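Bifunctional endo-1,4-beta-xylanase A (Neocallimastix patriciarum, PDB 2VG9) probably hydrolyses internal beta-1,4-xylosidic bonds of xylan, as a family 11 glycoside hydrolase with a beta jelly roll fold. Local coordinates at residues M1-N7 / G28-L34; K41-A47 / Q202-D208; W98-L104 / G187-L191. All blocks are in the same frame, centred on the assembly; numbering follows the deposited sequence.

Contact 1 (M1-N7 / G28-L34); sequences MKFTVGN and GEGSMTL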
loop_
_atom_site.group_PDB
_atom_site.type_symbol
_atom_site.label_atom_id
_atom_site.label_comp_id
_atom_site.label_asym_id
_atom_site.label_seq_id
_atom_site.Cartn_x
_atom_site.Cartn_y
_atom_site.Cartn_z
ATOM N N MET A 1 16.440 6.578 -13.762
ATOM C CA MET A 1 16.224 5.127 -14.088
ATOM C C MET A 1 14.717 4.770 -14.116
ATOM O O MET A 1 14.037 4.855 -13.095
ATOM C CB MET A 1 16.970 4.247 -13.081
ATOM C CG MET A 1 16.914 2.784 -13.402
ATOM S SD MET A 1 17.787 2.408 -14.928
ATOM C CE MET A 1 16.877 0.940 -15.441
ATOM N N LYS A 2 14.241 4.345 -15.294
ATOM C CA LYS A 2 12.821 4.110 -15.551
ATOM C C LYS A 2 12.458 2.636 -15.909
ATOM O O LYS A 2 13.186 1.931 -16.628
ATOM C CB LYS A 2 12.319 5.092 -16.621
ATOM C CG LYS A 2 10.863 4.948 -16.966
ATOM C CD LYS A 2 10.565 5.388 -18.403
ATOM C CE LYS A 2 9.867 6.760 -18.458
ATOM N NZ LYS A 2 9.476 7.125 -19.889
ATOM N N PHE A 3 11.302 2.206 -15.415
ATOM C CA PHE A 3 10.761 0.875 -15.642
ATOM C C PHE A 3 9.338 1.028 -16.156
ATOM O O PHE A 3 8.536 1.709 -15.506
ATOM C CB PHE A 3 10.743 0.101 -14.338
ATOM C CG PHE A 3 12.117 -0.100 -13.765
ATOM C CD1 PHE A 3 12.955 -1.091 -14.284
ATOM C CD2 PHE A 3 12.590 0.725 -12.741
ATOM C CE1 PHE A 3 14.252 -1.253 -13.785
ATOM C CE2 PHE A 3 13.869 0.554 -12.230
ATOM C CZ PHE A 3 14.695 -0.446 -12.747
ATOM N N THR A 4 9.060 0.417 -17.314
ATOM C CA THR A 4 7.810 0.618 -18.040
ATOM C C THR A 4 7.031 -0.685 -18.075
ATOM O O THR A 4 7.618 -1.757 -18.246
ATOM C CB THR A 4 8.050 1.160 -19.463
ATOM O OG1 THR A 4 8.697 2.431 -19.369
ATOM C CG2 THR A 4 6.716 1.382 -20.217
ATOM N N VAL A 5 5.717 -0.598 -17.888
ATOM C CA VAL A 5 4.871 -1.783 -17.962
ATOM C C VAL A 5 3.706 -1.586 -18.957
ATOM O O VAL A 5 3.294 -0.449 -19.241
ATOM C CB VAL A 5 4.349 -2.243 -16.557
ATOM C CG1 VAL A 5 5.514 -2.702 -15.646
ATOM C CG2 VAL A 5 3.496 -1.122 -15.892
ATOM N N GLY A 6 3.197 -2.700 -19.478
ATOM C CA GLY A 6 2.082 -2.685 -20.413
ATOM C C GLY A 6 2.492 -2.599 -21.870
ATOM O O GLY A 6 1.638 -2.417 -22.751
ATOM N N ASN A 7 3.795 -2.721 -22.118
ATOM C CA ASN A 7 4.363 -2.631 -23.468
ATOM C C ASN A 7 5.302 -3.813 -23.780
ATOM O O ASN A 7 6.324 -3.649 -24.449
ATOM C CB ASN A 7 5.089 -1.288 -23.661
ATOM C CG ASN A 7 4.136 -0.087 -23.633
ATOM O OD1 ASN A 7 3.164 -0.024 -24.404
ATOM N ND2 ASN A 7 4.415 0.885 -22.737
ATOM N N GLY A 28 -3.238 -2.141 -18.558
ATOM C CA GLY A 28 -2.915 -0.732 -18.694
ATOM C C GLY A 28 -1.482 -0.564 -19.170
ATOM O O GLY A 28 -0.869 -1.506 -19.664
ATOM N N GLU A 29 -0.947 0.642 -19.005
ATOM C CA GLU A 29 0.469 0.942 -19.227
ATOM C C GLU A 29 0.876 1.963 -18.181
ATOM O O GLU A 29 0.018 2.670 -17.614
ATOM C CB GLU A 29 0.787 1.487 -20.653
ATOM C CG GLU A 29 0.592 3.014 -20.852
ATOM C CD GLU A 29 1.836 3.884 -20.490
ATOM O OE1 GLU A 29 2.994 3.414 -20.722
ATOM O OE2 GLU A 29 1.647 5.052 -19.996
ATOM N N GLY A 30 2.184 2.057 -17.941
ATOM C CA GLY A 30 2.683 2.982 -16.943
ATOM C C GLY A 30 4.176 2.808 -16.755
ATOM O O GLY A 30 4.808 1.974 -17.410
ATOM N N SER A 31 4.736 3.613 -15.862
ATOM C CA SER A 31 6.140 3.561 -15.601
ATOM C C SER A 31 6.430 4.081 -14.207
ATOM O O SER A 31 5.601 4.758 -13.605
ATOM C CB SER A 31 6.903 4.351 -16.660
ATOM O OG SER A 31 6.627 5.735 -16.586
ATOM N N MET A 32 7.590 3.684 -13.688
ATOM C CA MET A 32 8.115 4.203 -12.447
ATOM C C MET A 32 9.509 4.676 -12.744
ATOM O O MET A 32 10.274 3.988 -13.407
ATOM C CB MET A 32 8.169 3.117 -11.359
ATOM C CG MET A 32 8.870 3.591 -10.058
ATOM S SD MET A 32 9.080 2.305 -8.777
ATOM C CE MET A 32 8.147 1.050 -9.566
ATOM N N THR A 33 9.844 5.838 -12.211
ATOM C CA THR A 33 11.214 6.383 -12.291
ATOM C C THR A 33 11.714 6.451 -10.873
ATOM O O THR A 33 11.124 7.146 -10.055
ATOM C CB THR A 33 11.210 7.790 -13.001
ATOM O OG1 THR A 33 10.693 7.632 -14.345
ATOM C CG2 THR A 33 12.587 8.400 -13.095
ATOM N N LEU A 34 12.788 5.728 -10.569
ATOM C CA LEU A 34 13.410 5.772 -9.226
ATOM C C LEU A 34 14.025 7.121 -8.913
ATOM O O LEU A 34 14.491 7.797 -9.815
ATOM C CB LEU A 34 14.534 4.724 -9.103
ATOM C CG LEU A 34 14.233 3.279 -9.434
ATOM C CD1 LEU A 34 15.472 2.406 -9.164
ATOM C CD2 LEU A 34 12.999 2.771 -8.665
#
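Two antiparallel strands, 2-5 and 29-34, form one edge of a sheet in the beta jelly roll of this family 11 xylanase, with 2-5 outermost. Along the paired residues the side chains alternate between two faces. Lys2, Thr4, Ser31 and Thr33 share the outer, more polar face. Lys2, t at chi1 and chi2, runs along the strand surface, its CG 3.8 Å from Thr33 OG1 and its CE 3.9 Å from Ser31 OG, so its aliphatic part lies over small hydroxyl residues. Ser31, in the p rotamer, hydrogen-bonds to Glu43 on the next strand; Thr4 and Thr33, both m, are beta-branched and suit extended backbone. Phe3, Val5 and Met32 point to the other face, where apolar groups meet the second sheet. The m rotamer of Phe3 brings its ring edge to Leu34, CE2 to CG 3.9 Å, and the ring stacks on Tyr21. Met32, t at chi1 and chi2 but with chi3 near 0°, so that its CE curls back, touches Ile23, as does Val5. Opposite Val5, Gly30 has no side chain and adopts a fully stretched backbone. Gly6 ends the pairing with positive phi, and a CB there would clash with Gly28 O and Glu29 CA. Main-chain hydrogen bonds join the strands: Phe3 N to Met32 O is 2.9 Å, Val5 N to Gly30 O is 2.8 Å, and Leu34 N donates to Met1 O at 3.0 Å.

Contact 2 (K41-A47 / Q202-D208); sequences KAEWNAA and QSSGVAD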
loop_
_atom_site.group_PDB
_atom_site.type_symbol
_atom_site.label_atom_id
_atom_site.label_comp_id
_atom_site.label_asym_id
_atom_site.label_seq_id
_atom_site.Cartn_x
_atom_site.Cartn_y
_atom_site.Cartn_z
ATOM N N LYS A 41 8.711 8.346 -8.847
ATOM C CA LYS A 41 7.618 9.001 -9.526
ATOM C C LYS A 41 6.995 7.912 -10.403
ATOM O O LYS A 41 7.696 7.017 -10.899
ATOM C CB LYS A 41 8.195 10.110 -10.398
ATOM C CG LYS A 41 7.182 10.971 -11.161
ATOM C CD LYS A 41 7.923 11.935 -12.132
ATOM C CE LYS A 41 6.969 13.011 -12.677
ATOM N NZ LYS A 41 7.692 14.129 -13.423
ATOM N N ALA A 42 5.678 7.952 -10.558
ATOM C CA ALA A 42 4.980 6.932 -11.349
ATOM C C ALA A 42 3.861 7.599 -12.120
ATOM O O ALA A 42 3.335 8.648 -11.709
ATOM C CB ALA A 42 4.436 5.867 -10.477
ATOM N N GLU A 43 3.489 6.975 -13.229
ATOM C CA GLU A 43 2.460 7.498 -14.077
ATOM C C GLU A 43 1.777 6.301 -14.701
ATOM O O GLU A 43 2.416 5.289 -14.986
ATOM C CB GLU A 43 3.027 8.503 -15.118
ATOM C CG GLU A 43 4.173 8.007 -16.040
ATOM C CD GLU A 43 3.685 7.259 -17.292
ATOM O OE1 GLU A 43 4.439 6.399 -17.830
ATOM O OE2 GLU A 43 2.539 7.524 -17.749
ATOM N N TRP A 44 0.463 6.376 -14.849
ATOM C CA TRP A 44 -0.266 5.260 -15.395
ATOM C C TRP A 44 -1.345 5.741 -16.342
ATOM O O TRP A 44 -1.878 6.820 -16.178
ATOM C CB TRP A 44 -0.819 4.344 -14.287
ATOM C CG TRP A 44 -1.861 4.933 -13.338
ATOM C CD1 TRP A 44 -3.218 4.768 -13.415
ATOM C CD2 TRP A 44 -1.619 5.738 -12.176
ATOM N NE1 TRP A 44 -3.833 5.431 -12.381
ATOM C CE2 TRP A 44 -2.879 6.052 -11.616
ATOM C CE3 TRP A 44 -0.460 6.263 -11.574
ATOM C CZ2 TRP A 44 -3.018 6.856 -10.468
ATOM C CZ3 TRP A 44 -0.601 7.060 -10.420
ATOM C CH2 TRP A 44 -1.870 7.353 -9.895
ATOM N N ASN A 45 -1.611 4.950 -17.372
ATOM C CA ASN A 45 -2.807 5.126 -18.194
ATOM C C ASN A 45 -3.450 3.775 -18.194
ATOM O O ASN A 45 -2.973 2.881 -18.902
ATOM C CB ASN A 45 -2.466 5.541 -19.645
ATOM C CG ASN A 45 -2.015 6.983 -19.754
ATOM O OD1 ASN A 45 -2.845 7.905 -19.801
ATOM N ND2 ASN A 45 -0.695 7.196 -19.796
ATOM N N ALA A 46 -4.493 3.602 -17.374
ATOM C CA ALA A 46 -5.254 2.354 -17.318
ATOM C C ALA A 46 -6.763 2.627 -17.314
ATOM O O ALA A 46 -7.539 1.856 -16.745
ATOM C CB ALA A 46 -4.849 1.515 -16.107
ATOM N N ALA A 47 -7.169 3.736 -17.934
ATOM C CA ALA A 47 -8.594 4.105 -18.029
ATOM C C ALA A 47 -9.284 3.289 -19.137
ATOM O O ALA A 47 -9.756 3.813 -20.159
ATOM C CB ALA A 47 -8.763 5.618 -18.214
ATOM N N GLN A 202 -9.052 1.199 -13.530
ATOM C CA GLN A 202 -9.818 1.872 -14.601
ATOM C C GLN A 202 -9.600 3.403 -14.538
ATOM O O GLN A 202 -10.519 4.200 -14.712
ATOM C CB GLN A 202 -11.320 1.479 -14.552
ATOM C CG GLN A 202 -11.555 -0.021 -14.808
ATOM C CD GLN A 202 -13.016 -0.469 -14.722
ATOM O OE1 GLN A 202 -13.936 0.309 -14.372
ATOM N NE2 GLN A 202 -13.242 -1.738 -15.018
ATOM N N SER A 203 -8.359 3.799 -14.301
ATOM C CA SER A 203 -7.990 5.206 -14.201
ATOM C C SER A 203 -6.630 5.476 -14.817
ATOM O O SER A 203 -5.892 4.539 -15.163
ATOM C CB SER A 203 -7.969 5.665 -12.720
ATOM O OG SER A 203 -6.952 4.982 -11.998
ATOM N N SER A 204 -6.309 6.762 -14.927
ATOM C CA SER A 204 -4.981 7.243 -15.286
ATOM C C SER A 204 -4.573 8.308 -14.286
ATOM O O SER A 204 -5.432 9.001 -13.737
ATOM C CB SER A 204 -5.019 7.826 -16.704
ATOM O OG SER A 204 -5.444 6.800 -17.600
ATOM N N GLY A 205 -3.275 8.438 -14.019
ATOM C CA GLY A 205 -2.807 9.536 -13.192
ATOM C C GLY A 205 -1.304 9.569 -13.006
ATOM O O GLY A 205 -0.562 8.930 -13.765
ATOM N N VAL A 206 -0.864 10.311 -11.998
ATOM C CA VAL A 206 0.556 10.471 -11.643
ATOM C C VAL A 206 0.704 10.564 -10.122
ATOM O O VAL A 206 -0.175 11.055 -9.423
ATOM C CB VAL A 206 1.226 11.766 -12.271
ATOM C CG1 VAL A 206 1.328 11.677 -13.791
ATOM C CG2 VAL A 206 0.432 13.044 -11.898
ATOM N N ALA A 207 1.840 10.081 -9.615
ATOM C CA ALA A 207 2.188 10.219 -8.217
ATOM C C ALA A 207 3.662 10.499 -8.247
ATOM O O ALA A 207 4.448 9.656 -8.712
ATOM C CB ALA A 207 1.921 8.923 -7.438
ATOM N N ASP A 208 4.055 11.661 -7.740
ATOM C CA ASP A 208 5.449 11.984 -7.690
ATOM C C ASP A 208 5.849 12.043 -6.223
ATOM O O ASP A 208 5.577 13.029 -5.555
ATOM C CB ASP A 208 5.743 13.268 -8.482
ATOM C CG ASP A 208 7.217 13.642 -8.469
ATOM O OD1 ASP A 208 8.093 12.818 -8.090
ATOM O OD2 ASP A 208 7.489 14.790 -8.823
HETATM O O HOH W 1 -1.151 9.307 -16.700
#
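This is an antiparallel strand pairing inside the six-stranded sheet of the jelly roll, where strand 40-45 meets the beginning of 203-216, a partner distant in sequence. The segment axes approach to 4.7 Å at 170°. Backbone hydrogen bonds couple Ala42 with Ala207 (Ala42 N to Ala207 O 2.8 Å, Ala207 N to Ala42 O 2.9 Å) and Trp44 with Gly205 (3.0 Å for both Trp44 N to Gly205 O and Gly205 N to Trp44 O). Trp44 dominates the inner face: its p rotamer folds the indole across the neighbouring strand, and Gly205 CA sits 3.8 Å from the centroid of the six-membered ring in a CH-pi contact. Glycine suits this place, since a CB here would collide with Trp44 CZ2. Trp44 NE1 donates to Ser203 OG at 3.2 Å, and that hydroxyl also hydrogen-bonds to the main-chain O of Asn90. Small Ala42 and Ala207 fit the same crowded face. Lys41, Glu43, Asn45, Ser204, Val206 and Asp208 occupy the other, more polar face, where a water donates to both Trp44 O (2.6 Å) and Gly205 O (3.0 Å). Ala46 N closes the pairing on Ser203 O at 2.8 Å, near the corner the chain turns at Gln202. Strand 29-34 flanks 40-45, strand 73-86 flanks 203-216, and beneath the inner face Trp44 stacks on Phe53 of strand 52-60 and touches Ser91 of strand 89-100.

Contact 3 (W98-L104 / G187-L191); sequences WFQNRGL and GIGNL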
loop_
_atom_site.group_PDB
_atom_site.type_symbol
_atom_site.label_atom_id
_atom_site.label_comp_id
_atom_site.label_asym_id
_atom_site.label_seq_id
_atom_site.Cartn_x
_atom_site.Cartn_y
_atom_site.Cartn_z
ATOM N N TRP A 98 2.102 -6.631 3.956
ATOM C CA TRP A 98 1.434 -7.870 4.435
ATOM C C TRP A 98 1.869 -8.275 5.834
ATOM O O TRP A 98 2.996 -7.954 6.260
ATOM C CB TRP A 98 1.716 -9.042 3.475
ATOM C CG TRP A 98 1.156 -8.869 2.072
ATOM C CD1 TRP A 98 1.624 -8.033 1.097
ATOM C CD2 TRP A 98 0.050 -9.573 1.500
ATOM N NE1 TRP A 98 0.876 -8.172 -0.040
ATOM C CE2 TRP A 98 -0.105 -9.101 0.181
ATOM C CE3 TRP A 98 -0.824 -10.557 1.973
ATOM C CZ2 TRP A 98 -1.119 -9.578 -0.681
ATOM C CZ3 TRP A 98 -1.812 -11.017 1.147
ATOM C CH2 TRP A 98 -1.953 -10.530 -0.188
ATOM N N PHE A 99 0.985 -8.981 6.557
ATOM C CA PHE A 99 1.396 -9.788 7.720
ATOM C C PHE A 99 1.378 -11.251 7.267
ATOM O O PHE A 99 0.322 -11.792 6.886
ATOM C CB PHE A 99 0.487 -9.631 8.965
ATOM C CG PHE A 99 0.228 -8.199 9.393
ATOM C CD1 PHE A 99 1.210 -7.195 9.246
ATOM C CD2 PHE A 99 -1.009 -7.851 9.965
ATOM C CE1 PHE A 99 0.955 -5.873 9.651
ATOM C CE2 PHE A 99 -1.253 -6.538 10.375
ATOM C CZ PHE A 99 -0.258 -5.538 10.211
ATOM N N GLN A 100 2.556 -11.864 7.277
ATOM C CA GLN A 100 2.750 -13.228 6.815
ATOM C C GLN A 100 2.341 -14.162 7.952
ATOM O O GLN A 100 2.684 -13.928 9.121
ATOM C CB GLN A 100 4.221 -13.450 6.442
ATOM C CG GLN A 100 4.609 -14.896 5.968
ATOM C CD GLN A 100 3.900 -15.348 4.682
ATOM O OE1 GLN A 100 2.811 -15.915 4.726
ATOM N NE2 GLN A 100 4.548 -15.145 3.542
ATOM N N ASN A 101 1.595 -15.199 7.616
ATOM C CA ASN A 101 1.190 -16.189 8.605
ATOM C C ASN A 101 1.823 -17.573 8.378
ATOM O O ASN A 101 1.425 -18.537 9.023
ATOM C CB ASN A 101 -0.341 -16.296 8.656
ATOM C CG ASN A 101 -0.915 -17.009 7.458
ATOM O OD1 ASN A 101 -0.298 -17.061 6.398
ATOM N ND2 ASN A 101 -2.113 -17.579 7.624
ATOM N N ARG A 102 2.768 -17.680 7.451
ATOM C CA ARG A 102 3.492 -18.944 7.242
ATOM C C ARG A 102 4.131 -19.346 8.567
ATOM O O ARG A 102 4.784 -18.530 9.215
ATOM C CB ARG A 102 4.539 -18.825 6.123
ATOM C CG ARG A 102 5.258 -20.154 5.794
ATOM C CD ARG A 102 6.306 -19.998 4.690
ATOM N NE ARG A 102 5.737 -20.061 3.327
ATOM C CZ ARG A 102 5.810 -19.085 2.415
ATOM N NH1 ARG A 102 6.434 -17.931 2.690
ATOM N NH2 ARG A 102 5.264 -19.265 1.213
ATOM N N GLY A 103 3.864 -20.578 8.998
ATOM C CA GLY A 103 4.390 -21.107 10.261
ATOM C C GLY A 103 3.631 -20.713 11.512
ATOM O O GLY A 103 4.065 -21.034 12.629
ATOM N N LEU A 104 2.504 -20.024 11.356
ATOM C CA LEU A 104 1.830 -19.437 12.518
ATOM C C LEU A 104 0.442 -19.998 12.698
ATOM O O LEU A 104 -0.280 -20.255 11.711
ATOM C CB LEU A 104 1.763 -17.903 12.434
ATOM C CG LEU A 104 3.040 -17.050 12.382
ATOM C CD1 LEU A 104 2.658 -15.589 12.343
ATOM C CD2 LEU A 104 3.980 -17.319 13.571
ATOM N N GLY A 187 -6.139 -10.796 14.309
ATOM C CA GLY A 187 -4.869 -11.536 14.329
ATOM C C GLY A 187 -3.764 -10.839 13.527
ATOM O O GLY A 187 -4.027 -10.353 12.415
ATOM N N ILE A 188 -2.550 -10.811 14.102
ATOM C CA ILE A 188 -1.387 -10.087 13.564
ATOM C C ILE A 188 -0.197 -11.019 13.367
ATOM O O ILE A 188 0.384 -11.490 14.348
ATOM C CB ILE A 188 -0.917 -8.942 14.526
ATOM C CG1 ILE A 188 -2.090 -8.023 14.950
ATOM C CG2 ILE A 188 0.303 -8.170 13.923
ATOM C CD1 ILE A 188 -2.634 -7.081 13.828
ATOM N N GLY A 189 0.133 -11.289 12.102
ATOM C CA GLY A 189 1.258 -12.157 11.741
ATOM C C GLY A 189 2.581 -11.411 11.653
ATOM O O GLY A 189 2.731 -10.335 12.220
ATOM N N ASN A 190 3.542 -11.988 10.945
ATOM C CA ASN A 190 4.909 -11.423 10.910
ATOM C C ASN A 190 4.997 -10.325 9.842
ATOM O O ASN A 190 4.449 -10.473 8.757
ATOM C CB ASN A 190 5.933 -12.512 10.606
ATOM C CG ASN A 190 6.071 -13.547 11.728
ATOM O OD1 ASN A 190 5.944 -13.232 12.914
ATOM N ND2 ASN A 190 6.368 -14.791 11.342
ATOM N N LEU A 191 5.701 -9.242 10.137
ATOM C CA LEU A 191 5.726 -8.120 9.202
ATOM C C LEU A 191 6.538 -8.414 7.920
ATOM O O LEU A 191 7.743 -8.616 7.969
ATOM C CB LEU A 191 6.211 -6.853 9.906
ATOM C CG LEU A 191 6.173 -5.556 9.082
ATOM C CD1 LEU A 191 4.707 -5.219 8.558
ATOM C CD2 LEU A 191 6.738 -4.460 9.989
HETATM O O HOH W 2 5.787 -16.102 8.916
#
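In the second, curled sheet of the jelly roll, the end of strand 89-100 pairs antiparallel with the start of 190-200. Phe99 and Asn190 bury the most surface, followed by Gly189 and Leu191, 46 Å² each. The Phe99 ring has Ile188 CG2 over one face and Leu191 CD1 at its edge, with Phe99 CE1 4.0 Å from Leu191 CD1; a large flat ring fills this apolar space, which Phe178 of helix 174-182 completes edge-to-face. Asn190 makes both backbone hydrogen bonds with Gln100: Gln100 N to Asn190 O and Asn190 N to Gln100 O, each 2.8 Å. Gly189 lies against the strand end, where a CB would clash with Gln100 O, and Leu104 CD1 packs 3.8 Å from Gly189 CA. Beyond the pairing, the chain reverses in a type II turn, Asn101 to Leu104, with Gly103 supplying the positive phi its third position favours. Gln100 OE1 accepts from Arg102 N at 3.2 Å, while its NE2 bonds to Asn150. The polar Asn190 side chain suits the partly exposed face beside that turn: its ND2 donates to a water 2.8 Å away, and the water donates to Arg102 O at 2.6 Å.

In the fold
From the N terminus, contact 1 comes first: strand 29-34 returns beside 2-5, closing a short loop that holds strands 11-16 and 19-26 of the other sheet. The chain turns into 40-45, so contacts 1 and 2 are in series yet adjoin in one sheet, where Thr33 N probably donates to Lys41 O at 2.8 Å. Contact 2 closes much later, when 203-216 pairs with 40-45, spanning most of the chain. Contact 3 is nested within that long loop and lies in the other sheet, its centre about 31 Å from the centres of both others. Strands 190-200 and 203-216 are consecutive, so the corner at Gln202 carries the chain from contact 3's sheet to contact 2's.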